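Local coordinates for protein Kinase A (Toxoplasma gondii, PDB 5J3U) that binds cAMP in two cyclic nucleotide-binding domains and, as a regulatory subunit of protein kinase A, probably inhibits the catalytic subunit until cAMP binding releases it, at residues C47-G52 with A101-V106; G55-I60 with L111-R116; G167-R172 with A224-A229; A188-S193 with K204-G209. All coordinates share one frame; numbering follows the deposited sequence.

From the N terminus, strand 47-49 pairs with the much later strand 102-105 to close contact 1, and strand 57-61 with strand 109-115 to close contact 2. The segments alternate along the chain, so the two closures cross; each belongs to one of the two sheets of the first cyclic nucleotide-binding domain, and they touch through Leu-48 and Leu-111. The second domain follows in series. There, 167-172 pairs with 224-229 in contact 3, and the hairpin of contact 4 is nested inside that loop. Contacts 3 and 4 are neighbours in one sheet and share a cAMP, whereas contacts 1 and 3 have centres about 43 Å apart.

Contact 1: C47-G52 with A101-V106; sequences CLIREG and ATVTSV. With CMP (adenosine-3',5'-cyclic-monophosphate), chain C.
Strands 47-49 and 102-105 run antiparallel, their axes 4.7 Å apart at closest approach, and a classic beta bulge interrupts the pairing where Leu-48 and Ile-49 both face Val-103. This is one edge of a sheet in the beta-roll of the first cyclic nucleotide-binding domain. At the bulge Val-103 O takes a nearly straight bond (167°) from Ile-49 N and a bent, weak one from Leu-48 N, while Val-103 N returns a 2.8 Å bond to Ile-49 O. The side chains of Ile-49 and Val-103 project together from the pocket face of the sheet, Ile-49 CB resting 3.9 Å from Val-103 CG2. With CG1 of Val-103 anti to the backbone N (chi1 -174°), CG2 is left beside that N, where it meets both Ile-49 and, at 3.9 Å, O4' of the bound cAMP. Ile-49 adds its own methyl to the pocket: CG2 lies 4.0 Å from O5' of the nucleotide. Ala-101 CB approaches the sugar at O4', and Phe-88 packs against both Ile-49 and Val-103 from the neighbouring sheet. Away from the ligand, Cys-47 SG touches Thr-102 CG2. Past the end of strand 47-49 the pairing passes to a side chain, since Glu-51 N donates to Thr-102 OG1 at 2.9 Å along an almost linear N-H...O path (173°). The Glu-51 side chain extends beyond CG, and its OE1 accepts from Leu-71 N. A water joins the two side chains, 2.9 Å from Glu-51 OE1 and 2.6 Å from Thr-102 OG1.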
# COMPACT_ATOMS: atom_id res chain seq x y z
N CYS A 47 15.95 0.15 22.04
CA CYS A 47 15.17 -1.04 21.99
C CYS A 47 13.72 -0.73 22.34
O CYS A 47 13.29 -0.91 23.47
CB CYS A 47 15.77 -2.08 22.95
SG CYS A 47 14.89 -3.65 22.82
N LEU A 48 12.94 -0.35 21.31
CA LEU A 48 11.56 0.15 21.49
C LEU A 48 10.52 -0.87 21.81
O LEU A 48 9.70 -0.62 22.66
CB LEU A 48 11.11 0.93 20.23
CG LEU A 48 9.73 1.61 20.17
CD1 LEU A 48 9.62 2.68 21.22
CD2 LEU A 48 9.60 2.27 18.80
N ILE A 49 10.49 -1.99 21.07
CA ILE A 49 9.52 -3.04 21.32
C ILE A 49 10.29 -4.33 21.58
O ILE A 49 11.26 -4.60 20.90
CB ILE A 49 8.64 -3.28 20.06
CG1 ILE A 49 7.78 -2.04 19.77
CG2 ILE A 49 7.79 -4.55 20.21
CD1 ILE A 49 6.86 -2.22 18.57
N ARG A 50 9.81 -5.12 22.53
CA ARG A 50 10.50 -6.33 22.90
C ARG A 50 9.59 -7.52 22.68
O ARG A 50 8.48 -7.53 23.16
CB ARG A 50 10.95 -6.26 24.35
CG ARG A 50 11.77 -5.02 24.65
CD ARG A 50 12.61 -5.19 25.92
NE ARG A 50 12.31 -4.19 26.94
CZ ARG A 50 12.60 -2.89 26.86
NH1 ARG A 50 13.18 -2.37 25.78
NH2 ARG A 50 12.31 -2.10 27.89
N GLU A 51 10.11 -8.52 21.95
CA GLU A 51 9.36 -9.72 21.64
C GLU A 51 8.81 -10.32 22.90
O GLU A 51 9.51 -10.38 23.89
CB GLU A 51 10.28 -10.75 20.94
CG GLU A 51 9.62 -11.98 20.43
CD GLU A 51 10.57 -12.94 19.73
OE1 GLU A 51 11.79 -12.64 19.55
OE2 GLU A 51 10.06 -14.02 19.38
N GLY A 52 7.57 -10.77 22.86
CA GLY A 52 6.93 -11.42 24.00
C GLY A 52 6.14 -10.48 24.94
O GLY A 52 5.23 -10.94 25.65
N ALA A 101 8.13 -9.77 17.54
CA ALA A 101 9.50 -9.44 17.25
C ALA A 101 9.91 -8.26 18.16
O ALA A 101 9.05 -7.61 18.77
CB ALA A 101 9.66 -9.04 15.77
N THR A 102 11.20 -8.03 18.24
CA THR A 102 11.81 -6.93 18.93
C THR A 102 12.14 -5.88 17.87
O THR A 102 12.59 -6.21 16.77
CB THR A 102 13.09 -7.45 19.65
OG1 THR A 102 12.71 -8.25 20.77
CG2 THR A 102 14.02 -6.35 20.06
N VAL A 103 11.92 -4.61 18.17
CA VAL A 103 12.22 -3.58 17.23
C VAL A 103 13.23 -2.62 17.86
O VAL A 103 12.98 -2.09 18.93
CB VAL A 103 10.95 -2.82 16.81
CG1 VAL A 103 11.29 -1.83 15.71
CG2 VAL A 103 9.87 -3.75 16.36
N THR A 104 14.33 -2.37 17.16
CA THR A 104 15.39 -1.53 17.66
C THR A 104 15.75 -0.49 16.63
O THR A 104 15.95 -0.81 15.48
CB THR A 104 16.63 -2.44 17.99
OG1 THR A 104 16.21 -3.39 18.97
CG2 THR A 104 17.75 -1.64 18.61
N SER A 105 15.90 0.77 17.03
CA SER A 105 16.30 1.78 16.06
C SER A 105 17.73 1.62 15.61
O SER A 105 18.61 1.29 16.43
CB SER A 105 16.14 3.18 16.64
OG SER A 105 16.78 3.30 17.88
N VAL A 106 17.94 1.85 14.33
CA VAL A 106 19.28 1.85 13.71
C VAL A 106 19.84 3.29 13.65
O VAL A 106 21.05 3.51 13.80
CB VAL A 106 19.22 1.22 12.30
CG1 VAL A 106 20.50 1.49 11.52
CG2 VAL A 106 18.94 -0.29 12.39
P CMP C . 4.16 -6.58 16.71
O1P CMP C . 4.21 -8.13 16.86
O2P CMP C . 3.05 -5.90 17.47
O5' CMP C . 5.59 -6.13 17.30
C5' CMP C . 6.74 -6.56 16.58
C4' CMP C . 6.63 -6.04 15.16
O4' CMP C . 7.71 -6.29 14.31
C3' CMP C . 5.41 -6.59 14.47
O3' CMP C . 4.25 -6.13 15.16
C2' CMP C . 5.69 -6.05 13.10
O2' CMP C . 5.22 -4.72 12.96
C1' CMP C . 7.21 -6.09 12.99
N9 CMP C . 7.70 -7.18 12.12
C8 CMP C . 8.39 -6.98 10.95
N7 CMP C . 8.66 -8.18 10.36
C5 CMP C . 8.12 -9.12 11.10
C6 CMP C . 8.05 -10.60 11.00
N6 CMP C . 8.62 -11.26 9.96
N1 CMP C . 7.41 -11.23 11.98
C2 CMP C . 6.79 -10.61 13.03
N3 CMP C . 6.83 -9.26 13.20
C4 CMP C . 7.48 -8.49 12.28
O HOH W 1 13.70 -10.56 20.15

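Contact 2: G55-I60 with L111-R116; sequences GECLYI and LWELGR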
# COMPACT_ATOMS: atom_id res chain seq x y z
N GLY A 55 1.45 -5.66 23.85
CA GLY A 55 1.42 -4.47 22.97
C GLY A 55 0.22 -3.55 23.23
O GLY A 55 -0.95 -4.02 23.23
N GLU A 56 0.46 -2.26 23.47
CA GLU A 56 -0.68 -1.34 23.66
C GLU A 56 -0.67 -0.19 22.70
O GLU A 56 -1.49 0.69 22.84
CB GLU A 56 -0.78 -0.82 25.11
CG GLU A 56 -0.78 -1.89 26.20
CD GLU A 56 -1.90 -2.93 26.10
OE1 GLU A 56 -2.96 -2.71 25.47
OE2 GLU A 56 -1.70 -4.01 26.67
N CYS A 57 0.23 -0.21 21.73
CA CYS A 57 0.25 0.79 20.69
C CYS A 57 0.94 0.26 19.44
O CYS A 57 1.57 -0.81 19.46
CB CYS A 57 0.98 2.01 21.21
SG CYS A 57 2.69 1.67 21.65
N LEU A 58 0.82 1.04 18.36
CA LEU A 58 1.59 0.83 17.15
C LEU A 58 2.26 2.12 16.81
O LEU A 58 1.96 3.15 17.41
CB LEU A 58 0.69 0.31 16.05
CG LEU A 58 -0.41 1.23 15.47
CD1 LEU A 58 0.19 2.35 14.63
CD2 LEU A 58 -1.36 0.42 14.60
N TYR A 59 3.21 2.05 15.89
CA TYR A 59 3.95 3.20 15.42
C TYR A 59 3.97 3.31 13.92
O TYR A 59 3.95 2.30 13.21
CB TYR A 59 5.42 3.06 15.86
CG TYR A 59 5.57 2.93 17.35
CD1 TYR A 59 5.67 4.07 18.16
CD2 TYR A 59 5.59 1.69 17.95
CE1 TYR A 59 5.80 3.97 19.52
CE2 TYR A 59 5.74 1.58 19.32
CZ TYR A 59 5.83 2.72 20.09
OH TYR A 59 5.96 2.59 21.43
N ILE A 60 4.11 4.54 13.43
CA ILE A 60 4.47 4.76 12.06
C ILE A 60 5.70 5.66 11.98
O ILE A 60 5.89 6.57 12.79
CB ILE A 60 3.26 5.26 11.24
CG1 ILE A 60 3.61 5.29 9.75
CG2 ILE A 60 2.82 6.63 11.71
CD1 ILE A 60 2.41 5.30 8.81
N LEU A 111 8.91 9.12 15.17
CA LEU A 111 7.76 8.21 15.08
C LEU A 111 6.49 8.92 15.55
O LEU A 111 6.53 9.92 16.26
CB LEU A 111 7.97 7.05 16.06
CG LEU A 111 9.34 6.31 15.95
CD1 LEU A 111 9.31 5.20 16.96
CD2 LEU A 111 9.63 5.79 14.55
N TRP A 112 5.36 8.32 15.19
CA TRP A 112 4.07 8.72 15.68
C TRP A 112 3.44 7.48 16.24
O TRP A 112 3.43 6.44 15.60
CB TRP A 112 3.21 9.29 14.58
CG TRP A 112 3.79 10.52 14.02
CD1 TRP A 112 4.62 10.65 12.96
CD2 TRP A 112 3.61 11.82 14.56
NE1 TRP A 112 4.97 11.96 12.78
CE2 TRP A 112 4.34 12.71 13.74
CE3 TRP A 112 2.88 12.33 15.64
CZ2 TRP A 112 4.35 14.09 13.96
CZ3 TRP A 112 2.89 13.68 15.84
CH2 TRP A 112 3.65 14.54 15.02
N GLU A 113 2.93 7.60 17.42
CA GLU A 113 2.39 6.49 18.20
C GLU A 113 0.86 6.54 18.26
O GLU A 113 0.30 7.60 18.55
CB GLU A 113 2.99 6.59 19.61
CG GLU A 113 2.44 5.58 20.60
CD GLU A 113 3.06 5.68 21.99
OE1 GLU A 113 4.23 6.04 22.10
OE2 GLU A 113 2.34 5.40 22.97
N LEU A 114 0.18 5.41 18.04
CA LEU A 114 -1.25 5.29 18.14
C LEU A 114 -1.62 4.25 19.17
O LEU A 114 -1.18 3.06 19.10
CB LEU A 114 -1.86 4.83 16.79
CG LEU A 114 -3.39 4.70 16.73
CD1 LEU A 114 -4.11 6.03 16.95
CD2 LEU A 114 -3.83 4.15 15.40
N GLY A 115 -2.48 4.63 20.11
CA GLY A 115 -2.94 3.70 21.15
C GLY A 115 -3.93 2.65 20.68
O GLY A 115 -4.64 2.82 19.69
N ARG A 116 -3.90 1.52 21.37
CA ARG A 116 -4.76 0.39 21.08
C ARG A 116 -6.25 0.75 21.09
O ARG A 116 -7.01 0.25 20.24
CB ARG A 116 -4.49 -0.74 22.09
CG ARG A 116 -5.46 -1.90 21.99
CD ARG A 116 -5.21 -2.93 23.06
NE ARG A 116 -4.04 -3.75 22.80
CZ ARG A 116 -3.99 -4.83 22.01
NH1 ARG A 116 -5.06 -5.23 21.32
NH2 ARG A 116 -2.84 -5.53 21.90
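Tyr-59 lies alongside Glu-113, both pointing the same way, with ring atom CE1 3.8 Å from Glu-113 CB and 3.7 Å from its OE1. Ring and carboxylate planes stand 71° apart. Leu-111 CD1 reaches the same ring at CD1, and Cys-57 CB rests on Glu-113 CG beyond it. The opposite face of this antiparallel ladder is apolar: Leu-58 CD1 meets Leu-114 CB at 3.9 Å, and Ile-60 CG2 touches Trp-112 CB. Paired backbone bonds link Leu-58 with Leu-114 and Ile-60 with Trp-112. At the end of the ladder Arg-116 turns at chi3 (-75°), which brings NE round to Gly-55. NE (3.1 Å) and NH2 (2.8 Å) then grip Gly-55 O side-on, the oxygen lying in the guanidinium plane. NE also makes a salt bridge to Glu-56 OE1, its hydrogen bond weak and bent, and Arg-116 N donates to Glu-56 O. In the first cyclic nucleotide-binding domain these are the two inner strands of a sheet, between strands 38-42 and 87-88. Phe-88 meets the Tyr-59 ring, while Gly-115 occupies the N-cap position of helix 116-138, whose Phe-119 packs on Leu-58 and Leu-114.

Contact 3: G167-R172 with A224-A229; sequences GAYIVR and AANVIA. With CMP (adenosine-3',5'-cyclic-monophosphate), chain B.
The side chain of Tyr-169 runs beside that of Ile-228 on the outer side of a sheet in the beta-roll of the second cyclic nucleotide-binding domain. Its CB sits over the centre of the Arg-172 guanidinium, 3.6 Å above that plane. CG and CD2 come next to Ile-228 CG1, and CE2 touches the same carbon at 3.6 Å; CG1 lies over the ring face, 16° off the normal from the centroid, in a CH-pi contact. Farther out, CZ meets Ile-228 CD1 at 3.6 Å and the phenolic OH keeps close to that methyl. Arg-172 NH2 lies over the opposite face, toward the rim, while the Asn-226 amide, its plane 85° from the ring, stands at the ring edge near CE2. Asn-226 is itself held by Gln-173 N at OD1 and by Thr-191 OG1 at ND2. Just after Tyr-169 the backbone carries a classic beta bulge, with Ile-170 and Val-171 both facing Val-227. Val-227 O accepts from Ile-170 N at 2.7 Å and weakly from Val-171 N, and Val-227 N bonds back to Val-171 O. The chain turns a corner at Ile-170, whose side chain packs on Phe-164 and Tyr-181 of the other sheet. Val-171 CG2 meets Val-227 CG2 at 3.8 Å, and both valines line the cAMP pocket, Val-227 CG2 lying near O4'. At the N-terminal end of 224-229 the phosphate is bound directly: Ala-224 N donates to O2P of cAMP at 2.8 Å, the N-H...O angle being 167°.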
# COMPACT_ATOMS: atom_id res chain seq x y z
N GLY A 167 -12.62 12.10 -16.42
CA GLY A 167 -11.59 12.82 -17.19
C GLY A 167 -10.23 12.87 -16.52
O GLY A 167 -9.29 13.35 -17.12
N ALA A 168 -10.11 12.43 -15.27
CA ALA A 168 -8.82 12.44 -14.54
C ALA A 168 -7.90 11.37 -15.13
O ALA A 168 -8.31 10.24 -15.41
CB ALA A 168 -9.04 12.22 -13.07
N TYR A 169 -6.64 11.73 -15.38
CA TYR A 169 -5.69 10.79 -15.94
C TYR A 169 -5.17 9.96 -14.79
O TYR A 169 -4.65 10.50 -13.81
CB TYR A 169 -4.51 11.52 -16.64
CG TYR A 169 -4.87 12.05 -18.01
CD1 TYR A 169 -5.80 13.07 -18.13
CD2 TYR A 169 -4.33 11.50 -19.17
CE1 TYR A 169 -6.21 13.52 -19.38
CE2 TYR A 169 -4.70 11.98 -20.43
CZ TYR A 169 -5.64 12.99 -20.52
OH TYR A 169 -6.03 13.47 -21.81
N ILE A 170 -5.27 8.65 -14.92
CA ILE A 170 -4.68 7.73 -13.92
C ILE A 170 -3.19 7.52 -14.26
O ILE A 170 -2.33 7.56 -13.37
CB ILE A 170 -5.46 6.40 -13.88
CG1 ILE A 170 -6.94 6.69 -13.58
CG2 ILE A 170 -4.86 5.40 -12.87
CD1 ILE A 170 -7.80 5.45 -13.62
N VAL A 171 -2.89 7.28 -15.53
CA VAL A 171 -1.53 7.32 -16.05
C VAL A 171 -1.49 8.15 -17.32
O VAL A 171 -2.51 8.27 -18.04
CB VAL A 171 -0.87 5.94 -16.25
CG1 VAL A 171 -0.98 5.06 -14.97
CG2 VAL A 171 -1.38 5.24 -17.49
N ARG A 172 -0.32 8.73 -17.57
CA ARG A 172 -0.06 9.52 -18.78
C ARG A 172 1.05 8.89 -19.62
O ARG A 172 2.09 8.46 -19.08
CB ARG A 172 0.31 10.95 -18.36
CG ARG A 172 -0.72 11.66 -17.47
CD ARG A 172 -0.26 12.97 -16.90
NE ARG A 172 -1.19 13.51 -15.93
CZ ARG A 172 -2.23 14.30 -16.18
NH1 ARG A 172 -3.01 14.68 -15.16
NH2 ARG A 172 -2.51 14.72 -17.44
N ALA A 224 3.11 3.44 -21.88
CA ALA A 224 2.85 3.32 -23.33
C ALA A 224 1.51 3.95 -23.82
O ALA A 224 1.27 4.04 -25.04
CB ALA A 224 2.97 1.86 -23.77
N ALA A 225 0.69 4.41 -22.89
CA ALA A 225 -0.63 4.99 -23.19
C ALA A 225 -1.09 5.81 -22.00
O ALA A 225 -0.53 5.69 -20.90
CB ALA A 225 -1.62 3.87 -23.52
N ASN A 226 -2.07 6.68 -22.25
CA ASN A 226 -2.84 7.33 -21.22
C ASN A 226 -3.92 6.36 -20.77
O ASN A 226 -4.44 5.62 -21.62
CB ASN A 226 -3.53 8.58 -21.72
CG ASN A 226 -2.55 9.53 -22.35
OD1 ASN A 226 -1.66 10.03 -21.64
ND2 ASN A 226 -2.66 9.75 -23.68
N VAL A 227 -4.24 6.38 -19.49
CA VAL A 227 -5.50 5.73 -18.98
C VAL A 227 -6.26 6.78 -18.21
O VAL A 227 -5.75 7.37 -17.24
CB VAL A 227 -5.27 4.42 -18.19
CG1 VAL A 227 -6.63 3.82 -17.79
CG2 VAL A 227 -4.42 3.43 -19.00
N ILE A 228 -7.50 7.04 -18.67
CA ILE A 228 -8.28 8.14 -18.18
C ILE A 228 -9.62 7.63 -17.57
O ILE A 228 -10.28 6.84 -18.19
CB ILE A 228 -8.64 9.08 -19.37
CG1 ILE A 228 -7.36 9.60 -20.10
CG2 ILE A 228 -9.45 10.25 -18.85
CD1 ILE A 228 -7.64 10.12 -21.49
N ALA A 229 -9.98 8.13 -16.40
CA ALA A 229 -11.25 7.68 -15.77
C ALA A 229 -12.43 8.16 -16.66
O ALA A 229 -12.42 9.28 -17.18
CB ALA A 229 -11.38 8.26 -14.40
P CMP B . 1.61 0.89 -19.25
O1P CMP B . 2.28 0.61 -17.97
O2P CMP B . 2.49 1.14 -20.48
O5' CMP B . 0.66 2.15 -19.03
C5' CMP B . -0.30 2.44 -20.07
C4' CMP B . -1.19 1.19 -20.12
O4' CMP B . -2.22 1.20 -21.12
C3' CMP B . -0.38 -0.01 -20.56
O3' CMP B . 0.57 -0.33 -19.53
C2' CMP B . -1.43 -1.05 -20.84
O2' CMP B . -1.93 -1.66 -19.61
C1' CMP B . -2.56 -0.15 -21.33
N9 CMP B . -2.81 -0.30 -22.74
C8 CMP B . -4.06 -0.43 -23.24
N7 CMP B . -4.00 -0.51 -24.62
C5 CMP B . -2.71 -0.38 -24.99
C6 CMP B . -1.94 -0.40 -26.27
N6 CMP B . -2.56 -0.52 -27.48
N1 CMP B . -0.61 -0.27 -26.15
C2 CMP B . 0.08 -0.10 -24.99
N3 CMP B . -0.58 -0.10 -23.79
C4 CMP B . -1.92 -0.26 -23.74

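Contact 4: A188-S193 with K204-G209; sequences AVATKS and KKYQAG. With CMP (adenosine-3',5'-cyclic-monophosphate), chain B.
Tyr-206 turns its CG anti to the carbonyl carbon (chi1 -70°), and the ring beyond it passes Ala-188 and Ala-190 on the way to the bound cAMP. Ring atom CD2 meets Ala-188 CB at 4.2 Å, and CE2 meets Ala-190 CB at 4.0 Å. At the tip, Tyr-206 OH comes within 3.1 Å of C8 of the adenine and also approaches C1' of the ribose. Ala-190 CB touches C8 as well, 3.7 Å away, so methyl and phenol meet the same corner of the base. Lys-192, with CG anti to the backbone N and its chain extended, comes down from one side of the base onto its N1 edge; CD lies 3.6 Å from N1, and NZ makes a weak hydrogen bond to that nitrogen. The two segments are the arms of a beta hairpin, strands 187-192 and 201-206, at one edge of a beta-roll sheet. Tyr-206 N donates to Ala-188 O at 2.7 Å in a nearly straight bond (172°), and Ala-188 N answers with a longer one to Tyr-206 O, which Ser-187 OG also contacts by a hydrogen bond. Nearer the turn, Ala-190 N bonds to Lys-204 O at 2.9 Å, whereas the return bond from Lys-204 N is weak. Phe-212 meets the Tyr-206 ring on the ligand side of the sheet. On the other side, Val-189 packs against Ile-228, and Lys-205 NZ forms a salt bridge with Glu-202 OE2.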
# COMPACT_ATOMS: atom_id res chain seq x y z
N ALA A 188 -12.77 3.18 -17.37
CA ALA A 188 -11.63 4.01 -17.88
C ALA A 188 -11.44 3.72 -19.31
O ALA A 188 -11.95 2.71 -19.84
CB ALA A 188 -10.34 3.73 -17.10
N VAL A 189 -10.70 4.61 -19.98
CA VAL A 189 -10.30 4.43 -21.34
C VAL A 189 -8.78 4.63 -21.49
O VAL A 189 -8.20 5.47 -20.82
CB VAL A 189 -11.04 5.39 -22.31
CG1 VAL A 189 -12.55 5.05 -22.25
CG2 VAL A 189 -10.80 6.84 -21.94
N ALA A 190 -8.18 3.81 -22.31
CA ALA A 190 -6.78 3.96 -22.72
C ALA A 190 -6.77 4.70 -24.04
O ALA A 190 -7.47 4.29 -25.00
CB ALA A 190 -6.13 2.62 -22.89
N THR A 191 -5.93 5.73 -24.12
CA THR A 191 -5.70 6.43 -25.40
C THR A 191 -4.21 6.44 -25.62
O THR A 191 -3.43 6.55 -24.65
CB THR A 191 -6.28 7.86 -25.38
OG1 THR A 191 -5.53 8.74 -24.54
CG2 THR A 191 -7.69 7.86 -24.87
N LYS A 192 -3.80 6.37 -26.88
CA LYS A 192 -2.43 6.23 -27.23
C LYS A 192 -2.10 7.06 -28.46
O LYS A 192 -2.78 6.90 -29.48
CB LYS A 192 -2.14 4.77 -27.52
CG LYS A 192 -0.70 4.43 -27.91
CD LYS A 192 -0.47 2.92 -27.90
CE LYS A 192 0.99 2.58 -28.12
NZ LYS A 192 1.13 1.25 -28.76
N SER A 193 -1.03 7.85 -28.34
CA SER A 193 -0.38 8.52 -29.50
C SER A 193 0.57 7.51 -30.13
O SER A 193 1.48 6.98 -29.46
CB SER A 193 0.38 9.78 -29.09
OG SER A 193 1.35 10.13 -30.07
N LYS A 204 -8.68 1.29 -25.97
CA LYS A 204 -9.29 0.24 -25.11
C LYS A 204 -10.22 0.89 -24.15
O LYS A 204 -10.01 2.03 -23.75
CB LYS A 204 -8.22 -0.55 -24.35
CG LYS A 204 -8.77 -1.78 -23.66
CD LYS A 204 -7.63 -2.74 -23.44
CE LYS A 204 -8.07 -3.95 -22.66
NZ LYS A 204 -8.64 -4.97 -23.56
N LYS A 205 -11.29 0.16 -23.75
CA LYS A 205 -12.23 0.63 -22.76
C LYS A 205 -12.13 -0.37 -21.62
O LYS A 205 -12.04 -1.56 -21.89
CB LYS A 205 -13.66 0.59 -23.31
CG LYS A 205 -13.88 1.32 -24.63
CD LYS A 205 -15.29 1.05 -25.21
CE LYS A 205 -15.62 1.94 -26.42
NZ LYS A 205 -15.74 3.39 -26.07
N TYR A 206 -12.03 0.11 -20.38
CA TYR A 206 -11.89 -0.79 -19.22
C TYR A 206 -13.18 -0.79 -18.43
O TYR A 206 -13.84 0.22 -18.34
CB TYR A 206 -10.77 -0.34 -18.29
CG TYR A 206 -9.42 -0.53 -18.90
CD1 TYR A 206 -8.96 -1.78 -19.23
CD2 TYR A 206 -8.64 0.57 -19.26
CE1 TYR A 206 -7.74 -1.97 -19.83
CE2 TYR A 206 -7.37 0.38 -19.81
CZ TYR A 206 -6.94 -0.85 -20.11
OH TYR A 206 -5.73 -1.05 -20.71
N GLN A 207 -13.45 -1.92 -17.82
CA GLN A 207 -14.57 -2.06 -16.88
C GLN A 207 -14.05 -2.77 -15.63
O GLN A 207 -12.91 -3.24 -15.56
CB GLN A 207 -15.69 -2.92 -17.49
CG GLN A 207 -16.39 -2.33 -18.69
CD GLN A 207 -17.14 -1.00 -18.44
OE1 GLN A 207 -17.79 -0.75 -17.36
NE2 GLN A 207 -17.07 -0.11 -19.47
N ALA A 208 -14.95 -2.93 -14.66
CA ALA A 208 -14.58 -3.57 -13.39
C ALA A 208 -13.95 -4.94 -13.62
O ALA A 208 -14.47 -5.77 -14.37
CB ALA A 208 -15.79 -3.65 -12.46
N GLY A 209 -12.80 -5.17 -12.97
CA GLY A 209 -12.08 -6.41 -13.09
C GLY A 209 -10.94 -6.38 -14.09
O GLY A 209 -10.11 -7.23 -14.08
P CMP B . 1.61 0.89 -19.25
O1P CMP B . 2.28 0.61 -17.97
O2P CMP B . 2.49 1.14 -20.48
O5' CMP B . 0.66 2.15 -19.03
C5' CMP B . -0.30 2.44 -20.07
C4' CMP B . -1.19 1.19 -20.12
O4' CMP B . -2.22 1.20 -21.12
C3' CMP B . -0.38 -0.01 -20.56
O3' CMP B . 0.57 -0.33 -19.53
C2' CMP B . -1.43 -1.05 -20.84
O2' CMP B . -1.93 -1.66 -19.61
C1' CMP B . -2.56 -0.15 -21.33
N9 CMP B . -2.81 -0.30 -22.74
C8 CMP B . -4.06 -0.43 -23.24
N7 CMP B . -4.00 -0.51 -24.62
C5 CMP B . -2.71 -0.38 -24.99
C6 CMP B . -1.94 -0.40 -26.27
N6 CMP B . -2.56 -0.52 -27.48
N1 CMP B . -0.61 -0.27 -26.15
C2 CMP B . 0.08 -0.10 -24.99
N3 CMP B . -0.58 -0.10 -23.79
C4 CMP B . -1.92 -0.26 -23.74